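PDB 4BE3: alginate lyase, family PL7 from Zobellia galactanivorans, which probably cleaves alginate by beta-elimination, acting as an exolytic lyase on this uronic acid polysaccharide. Local coordinates for residues I121-K126 with G134-N139; W159-S164 with E175-G180. All coordinates share one frame; numbering follows the deposited sequence.

Interaction 1 of 2, residues I121-K126 with G134-N139; sequences IKIFYK and GSVFWN
The rings of Phe-124 and Phe-137 lie nearly parallel across two antiparallel strands (planes 20° apart) but displaced, with little overlap and centroids 4.7 Å apart. What lies over the face of the Phe-137 ring is chiefly CB of Phe-124, 3.6 Å from the ring centroid, a CH-pi contact. In Phe-137 CG sits between the backbone N and the carbonyl carbon; this chi1 of 47° turns CG toward the partner strand, and the ring follows over CB of Phe-124. On that same face of the sheet the Asn-139 side chain crosses that of Phe-124 at about a right angle, its amide plane turned 38° from the ring and ND2 3.5 Å from Phe-124 CE1, while CB of Lys-126 lies 3.7 Å from CE2 of Phe-137. The other face is aliphatic and aromatic: CD1 of Ile-121 reaches CE3 of Trp-138 at 3.8 Å, and CG2 of Val-136 meets the edge of the Tyr-125 ring.

Between the strands run six backbone hydrogen bonds, two each for the pairs Lys-122/Asn-139, Phe-124/Phe-137 and Lys-126/Ser-135; the straightest is Phe-124 N to Phe-137 O, 2.8 Å. A water links Lys-122 NZ to Asn-139 O.

Further out, Lys-122 NZ forms salt bridges with Asp-153 and Glu-119, and Asp-153 also accepts from Asn-139 ND2, whose OD1 is hydrogen-bonded to Ser-155 OG. Ile-121, Ile-123, Val-136 and Trp-138 pack on strands 187-194 and 197-203 of the second sheet, as expected within a PL7 beta-jelly roll. The face turned to that sheet is thus mostly apolar, whereas the other combines an aromatic pair with a buried lysine near two carboxylates, which would be expected to favour its charged form.

Interaction 2 of 2, residues W159-S164 with E175-G180; sequences WGYDMS and EEPEDG
Tyr-161 lays one face of its ring against Pro-177, whose CB stands over the ring centre 4.1 Å from the centroid, a CH-pi contact. The proline CD adds to it, 3.7 Å from CE2 near the rim. At its far end the phenol crosses the Glu-175 side chain at about a right angle, and OH donates to Glu-175 O over 2.7 Å from above the carbonyl plane. A water gives hydrogen bonds to both Tyr-161 OH and Glu-175 OE2, so the hydroxyl is held from two directions.

Gly-160 packs against the same proline, CA 3.6 Å from Pro-177 CB. Its N donates to Asp-179 OD2 at 2.9 Å, meeting the carboxylate from above its plane; the Asp-179 chi1 of 57° turns CG, and with it the carboxylate, toward Gly-160 N. A second water joins OD2 to Gly-160 O. The aspartate belongs to a type I turn, Pro-177 to Gly-180, closed by Gly-180 N to Pro-177 O.

These two loop segments follow strand 153-157 and lead into strand 181-182. Pro-177 and Trp-159 also pack on strand 133-141, and further along Ser-164 touches helix 229-234.

Overall arrangement
From the N terminus, interaction 1 comes first: strand 121-126 turns back through a six-residue connection into strand 133-141, closing a beta hairpin near the centre of the chain. The chain then passes through strand 153-157 into a long loop, where interaction 2 brings 175-180 back to 159-164 before strand 181-182 starts. The two closures follow in series, neither nested nor crossed, with centres about 10 Å apart. They meet directly, since Val-136 N probably bonds to Trp-159 O and Ser-135 OG to Tyr-161 N, while Asn-139 touches Met-163. The peripheral loop is thereby tied to the hairpin within the sheet that holds it.

Interaction 1 of 2, residues I121-K126 with G134-N139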
loop_
_atom_site.group_PDB
_atom_site.type_symbol
_atom_site.label_atom_id
_atom_site.label_comp_id
_atom_site.label_asym_id
_atom_site.label_seq_id
_atom_site.Cartn_x
_atom_site.Cartn_y
_atom_site.Cartn_z
ATOM N N ILE A 121 17.154 2.700 2.042
ATOM C CA ILE A 121 18.154 1.568 2.187
ATOM C C ILE A 121 18.591 1.103 0.867
ATOM O O ILE A 121 17.828 1.013 -0.120
ATOM C CB ILE A 121 17.581 0.355 2.982
ATOM C CG1 ILE A 121 18.633 -0.758 3.001
ATOM C CG2 ILE A 121 16.259 -0.217 2.368
ATOM C CD1 ILE A 121 18.325 -1.910 3.977
ATOM N N LYS A 122 19.943 0.772 0.792
ATOM C CA LYS A 122 20.440 0.095 -0.390
ATOM C C LYS A 122 21.321 -1.053 0.252
ATOM O O LYS A 122 22.128 -0.759 1.190
ATOM C CB LYS A 122 21.413 0.956 -1.220
ATOM C CG LYS A 122 20.570 1.982 -2.018
ATOM C CD LYS A 122 21.509 2.728 -3.056
ATOM C CE LYS A 122 22.548 3.617 -2.320
ATOM N NZ LYS A 122 22.087 4.716 -1.390
ATOM N N ILE A 123 21.075 -2.268 -0.154
ATOM C CA ILE A 123 21.903 -3.429 0.370
ATOM C C ILE A 123 22.913 -3.689 -0.757
ATOM O O ILE A 123 22.585 -3.953 -1.931
ATOM C CB ILE A 123 21.013 -4.657 0.583
ATOM C CG1 ILE A 123 19.936 -4.291 1.657
ATOM C CG2 ILE A 123 21.836 -5.861 0.963
ATOM C CD1 ILE A 123 18.865 -5.496 1.741
ATOM N N PHE A 124 24.205 -3.754 -0.308
ATOM C CA PHE A 124 25.319 -3.961 -1.270
ATOM C C PHE A 124 25.993 -5.304 -1.027
ATOM O O PHE A 124 26.084 -5.755 0.135
ATOM C CB PHE A 124 26.419 -2.926 -0.901
ATOM C CG PHE A 124 26.117 -1.503 -1.278
ATOM C CD1 PHE A 124 25.187 -0.693 -0.553
ATOM C CD2 PHE A 124 26.890 -0.935 -2.362
ATOM C CE1 PHE A 124 24.978 0.653 -0.893
ATOM C CE2 PHE A 124 26.695 0.434 -2.621
ATOM C CZ PHE A 124 25.765 1.201 -1.964
ATOM N N TYR A 125 26.619 -5.798 -2.101
ATOM C CA TYR A 125 27.604 -6.902 -1.963
ATOM C C TYR A 125 28.834 -6.256 -2.677
ATOM O O TYR A 125 28.721 -5.758 -3.799
ATOM C CB TYR A 125 27.112 -8.159 -2.715
ATOM C CG TYR A 125 28.251 -9.180 -2.799
ATOM C CD1 TYR A 125 29.231 -9.127 -3.811
ATOM C CD2 TYR A 125 28.345 -10.164 -1.817
ATOM C CE1 TYR A 125 30.238 -10.077 -3.829
ATOM C CE2 TYR A 125 29.325 -11.182 -1.853
ATOM C CZ TYR A 125 30.280 -11.053 -2.845
ATOM O OH TYR A 125 31.335 -11.986 -2.827
ATOM N N LYS A 126 30.002 -6.277 -1.974
ATOM C CA LYS A 126 31.228 -5.701 -2.566
ATOM C C LYS A 126 32.384 -6.734 -2.403
ATOM O O LYS A 126 32.546 -7.327 -1.296
ATOM C CB LYS A 126 31.510 -4.460 -1.781
ATOM C CG LYS A 126 32.905 -3.802 -2.262
ATOM C CD LYS A 126 33.017 -2.471 -1.501
ATOM C CE LYS A 126 34.485 -1.927 -1.744
ATOM N NZ LYS A 126 34.631 -0.600 -0.998
ATOM N N GLY A 134 33.598 -11.634 -0.120
ATOM C CA GLY A 134 33.210 -10.225 -0.253
ATOM C C GLY A 134 32.418 -9.843 1.033
ATOM O O GLY A 134 32.265 -10.660 1.963
ATOM N N SER A 135 31.862 -8.620 1.037
ATOM C CA SER A 135 31.192 -8.119 2.200
ATOM C C SER A 135 29.741 -7.803 1.727
ATOM O O SER A 135 29.475 -7.431 0.582
ATOM C CB SER A 135 31.797 -6.769 2.634
ATOM O OG SER A 135 33.184 -6.950 3.040
ATOM N N VAL A 136 28.876 -7.909 2.701
ATOM C CA VAL A 136 27.443 -7.424 2.520
ATOM C C VAL A 136 27.252 -6.337 3.528
ATOM O O VAL A 136 27.636 -6.479 4.734
ATOM C CB VAL A 136 26.472 -8.567 2.860
ATOM C CG1 VAL A 136 24.985 -7.992 2.841
ATOM C CG2 VAL A 136 26.548 -9.642 1.713
ATOM N N PHE A 137 26.758 -5.167 3.094
ATOM C CA PHE A 137 26.557 -4.118 4.044
ATOM C C PHE A 137 25.344 -3.310 3.562
ATOM O O PHE A 137 24.888 -3.537 2.396
ATOM C CB PHE A 137 27.748 -3.104 4.123
ATOM C CG PHE A 137 28.255 -2.620 2.788
ATOM C CD1 PHE A 137 27.682 -1.424 2.223
ATOM C CD2 PHE A 137 29.419 -3.221 2.217
ATOM C CE1 PHE A 137 28.202 -0.821 1.007
ATOM C CE2 PHE A 137 29.909 -2.657 0.961
ATOM C CZ PHE A 137 29.334 -1.496 0.427
ATOM N N TRP A 138 24.771 -2.481 4.396
ATOM C CA TRP A 138 23.608 -1.714 3.888
ATOM C C TRP A 138 23.765 -0.253 4.219
ATOM O O TRP A 138 24.312 0.073 5.270
ATOM C CB TRP A 138 22.291 -2.285 4.456
ATOM C CG TRP A 138 22.161 -2.094 5.933
ATOM C CD1 TRP A 138 22.654 -2.963 6.909
ATOM C CD2 TRP A 138 21.435 -1.024 6.635
ATOM N NE1 TRP A 138 22.253 -2.544 8.150
ATOM C CE2 TRP A 138 21.526 -1.368 8.054
ATOM C CE3 TRP A 138 20.698 0.118 6.209
ATOM C CZ2 TRP A 138 20.947 -0.582 9.078
ATOM C CZ3 TRP A 138 20.105 0.893 7.249
ATOM C CH2 TRP A 138 20.241 0.560 8.617
ATOM N N ASN A 139 23.276 0.624 3.348
ATOM C CA ASN A 139 23.511 2.088 3.545
ATOM C C ASN A 139 22.121 2.761 3.762
ATOM O O ASN A 139 21.130 2.350 3.082
ATOM C CB ASN A 139 23.991 2.690 2.245
ATOM C CG ASN A 139 25.486 2.431 2.056
ATOM O OD1 ASN A 139 26.015 1.530 2.702
ATOM N ND2 ASN A 139 26.149 3.215 1.099
HETATM O O HOH W 1 20.634 4.112 0.877
HETATM O O HOH W 2 34.803 -6.885 0.656
#

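Interaction 2 of 2, residues W159-S164 with E175-G180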
loop_
_atom_site.group_PDB
_atom_site.type_symbol
_atom_site.label_atom_id
_atom_site.label_comp_id
_atom_site.label_asym_id
_atom_site.label_seq_id
_atom_site.Cartn_x
_atom_site.Cartn_y
_atom_site.Cartn_z
ATOM N N TRP A 159 28.042 -8.759 6.979
ATOM C CA TRP A 159 29.150 -9.801 7.099
ATOM C C TRP A 159 30.288 -9.131 6.352
ATOM O O TRP A 159 30.150 -8.681 5.197
ATOM C CB TRP A 159 28.802 -11.036 6.312
ATOM C CG TRP A 159 27.549 -11.678 6.935
ATOM C CD1 TRP A 159 27.405 -12.219 8.205
ATOM C CD2 TRP A 159 26.335 -11.917 6.237
ATOM N NE1 TRP A 159 26.104 -12.770 8.360
ATOM C CE2 TRP A 159 25.427 -12.618 7.163
ATOM C CE3 TRP A 159 25.901 -11.589 4.913
ATOM C CZ2 TRP A 159 24.119 -12.938 6.823
ATOM C CZ3 TRP A 159 24.548 -11.977 4.554
ATOM C CH2 TRP A 159 23.679 -12.636 5.515
ATOM N N GLY A 160 31.432 -8.935 7.047
ATOM C CA GLY A 160 32.536 -8.343 6.300
ATOM C C GLY A 160 32.669 -6.867 6.646
ATOM O O GLY A 160 32.335 -6.437 7.785
ATOM N N TYR A 161 33.017 -6.102 5.632
ATOM C CA TYR A 161 33.273 -4.691 5.842
ATOM C C TYR A 161 32.034 -3.836 5.471
ATOM O O TYR A 161 31.090 -4.317 4.831
ATOM C CB TYR A 161 34.293 -4.224 4.831
ATOM C CG TYR A 161 35.662 -4.931 5.044
ATOM C CD1 TYR A 161 36.156 -5.150 6.348
ATOM C CD2 TYR A 161 36.364 -5.353 3.929
ATOM C CE1 TYR A 161 37.444 -5.829 6.545
ATOM C CE2 TYR A 161 37.669 -5.938 4.107
ATOM C CZ TYR A 161 38.134 -6.102 5.427
ATOM O OH TYR A 161 39.413 -6.716 5.623
ATOM N N ASP A 162 32.011 -2.619 5.916
ATOM C CA ASP A 162 31.011 -1.651 5.334
ATOM C C ASP A 162 31.691 -0.884 4.130
ATOM O O ASP A 162 32.829 -1.223 3.752
ATOM C CB ASP A 162 30.442 -0.683 6.397
ATOM C CG ASP A 162 31.492 0.195 6.993
ATOM O OD1 ASP A 162 32.380 0.749 6.286
ATOM O OD2 ASP A 162 31.436 0.326 8.231
ATOM N N MET A 163 31.013 0.095 3.527
ATOM C CA MET A 163 31.515 0.580 2.284
ATOM C C MET A 163 32.805 1.385 2.526
ATOM O O MET A 163 33.519 1.664 1.522
ATOM C CB MET A 163 30.452 1.689 1.830
ATOM C CG MET A 163 30.527 1.949 0.391
ATOM S SD MET A 163 29.429 3.431 0.133
ATOM C CE MET A 163 29.495 3.367 -1.665
ATOM N N SER A 164 33.062 1.755 3.779
ATOM C CA SER A 164 34.165 2.730 4.049
ATOM C C SER A 164 35.553 2.054 3.984
ATOM O O SER A 164 36.579 2.732 4.023
ATOM C CB SER A 164 34.034 3.429 5.454
ATOM O OG SER A 164 34.219 2.473 6.492
ATOM N N GLU A 175 42.795 -6.494 3.137
ATOM C CA GLU A 175 42.755 -7.968 3.083
ATOM C C GLU A 175 41.265 -8.436 3.026
ATOM O O GLU A 175 40.330 -7.672 3.324
ATOM C CB GLU A 175 43.394 -8.564 4.268
ATOM C CG GLU A 175 42.585 -8.380 5.462
ATOM C CD GLU A 175 43.282 -9.006 6.729
ATOM O OE1 GLU A 175 44.522 -9.139 6.773
ATOM O OE2 GLU A 175 42.584 -9.323 7.717
ATOM N N GLU A 176 41.067 -9.623 2.576
ATOM C CA GLU A 176 39.647 -10.103 2.419
ATOM C C GLU A 176 39.038 -10.220 3.800
ATOM O O GLU A 176 39.743 -10.577 4.800
ATOM C CB GLU A 176 39.507 -11.368 1.550
ATOM C CG GLU A 176 39.764 -12.532 2.361
ATOM C CD GLU A 176 39.583 -13.837 1.622
ATOM O OE1 GLU A 176 39.057 -13.887 0.559
ATOM O OE2 GLU A 176 39.996 -14.876 2.195
ATOM N N PRO A 177 37.711 -9.955 3.901
ATOM C CA PRO A 177 37.090 -10.049 5.192
ATOM C C PRO A 177 36.987 -11.528 5.556
ATOM O O PRO A 177 36.358 -12.321 4.805
ATOM C CB PRO A 177 35.696 -9.438 4.922
ATOM C CG PRO A 177 35.407 -9.595 3.447
ATOM C CD PRO A 177 36.829 -9.350 2.863
ATOM N N GLU A 178 37.427 -11.862 6.729
ATOM C CA GLU A 178 37.360 -13.273 7.170
ATOM C C GLU A 178 35.948 -13.764 7.378
ATOM O O GLU A 178 35.636 -14.924 7.041
ATOM C CB GLU A 178 38.159 -13.426 8.499
ATOM C CG GLU A 178 37.675 -14.572 9.402
ATOM C CD GLU A 178 38.034 -15.951 8.855
ATOM O OE1 GLU A 178 39.105 -16.060 8.231
ATOM O OE2 GLU A 178 37.233 -16.911 9.064
ATOM N N ASP A 179 35.056 -12.869 7.770
ATOM C CA ASP A 179 33.699 -13.345 7.981
ATOM C C ASP A 179 32.814 -13.059 6.703
ATOM O O ASP A 179 31.600 -13.066 6.807
ATOM C CB ASP A 179 33.075 -12.616 9.188
ATOM C CG ASP A 179 33.064 -11.098 9.025
ATOM O OD1 ASP A 179 34.038 -10.532 8.366
ATOM O OD2 ASP A 179 32.051 -10.408 9.471
ATOM N N GLY A 180 33.385 -12.840 5.538
ATOM C CA GLY A 180 32.500 -12.473 4.374
ATOM C C GLY A 180 31.832 -13.610 3.608
ATOM O O GLY A 180 31.829 -14.791 4.013
HETATM O O HOH W 3 32.109 -7.689 10.177
HETATM O O HOH W 4 39.856 -8.379 7.520
#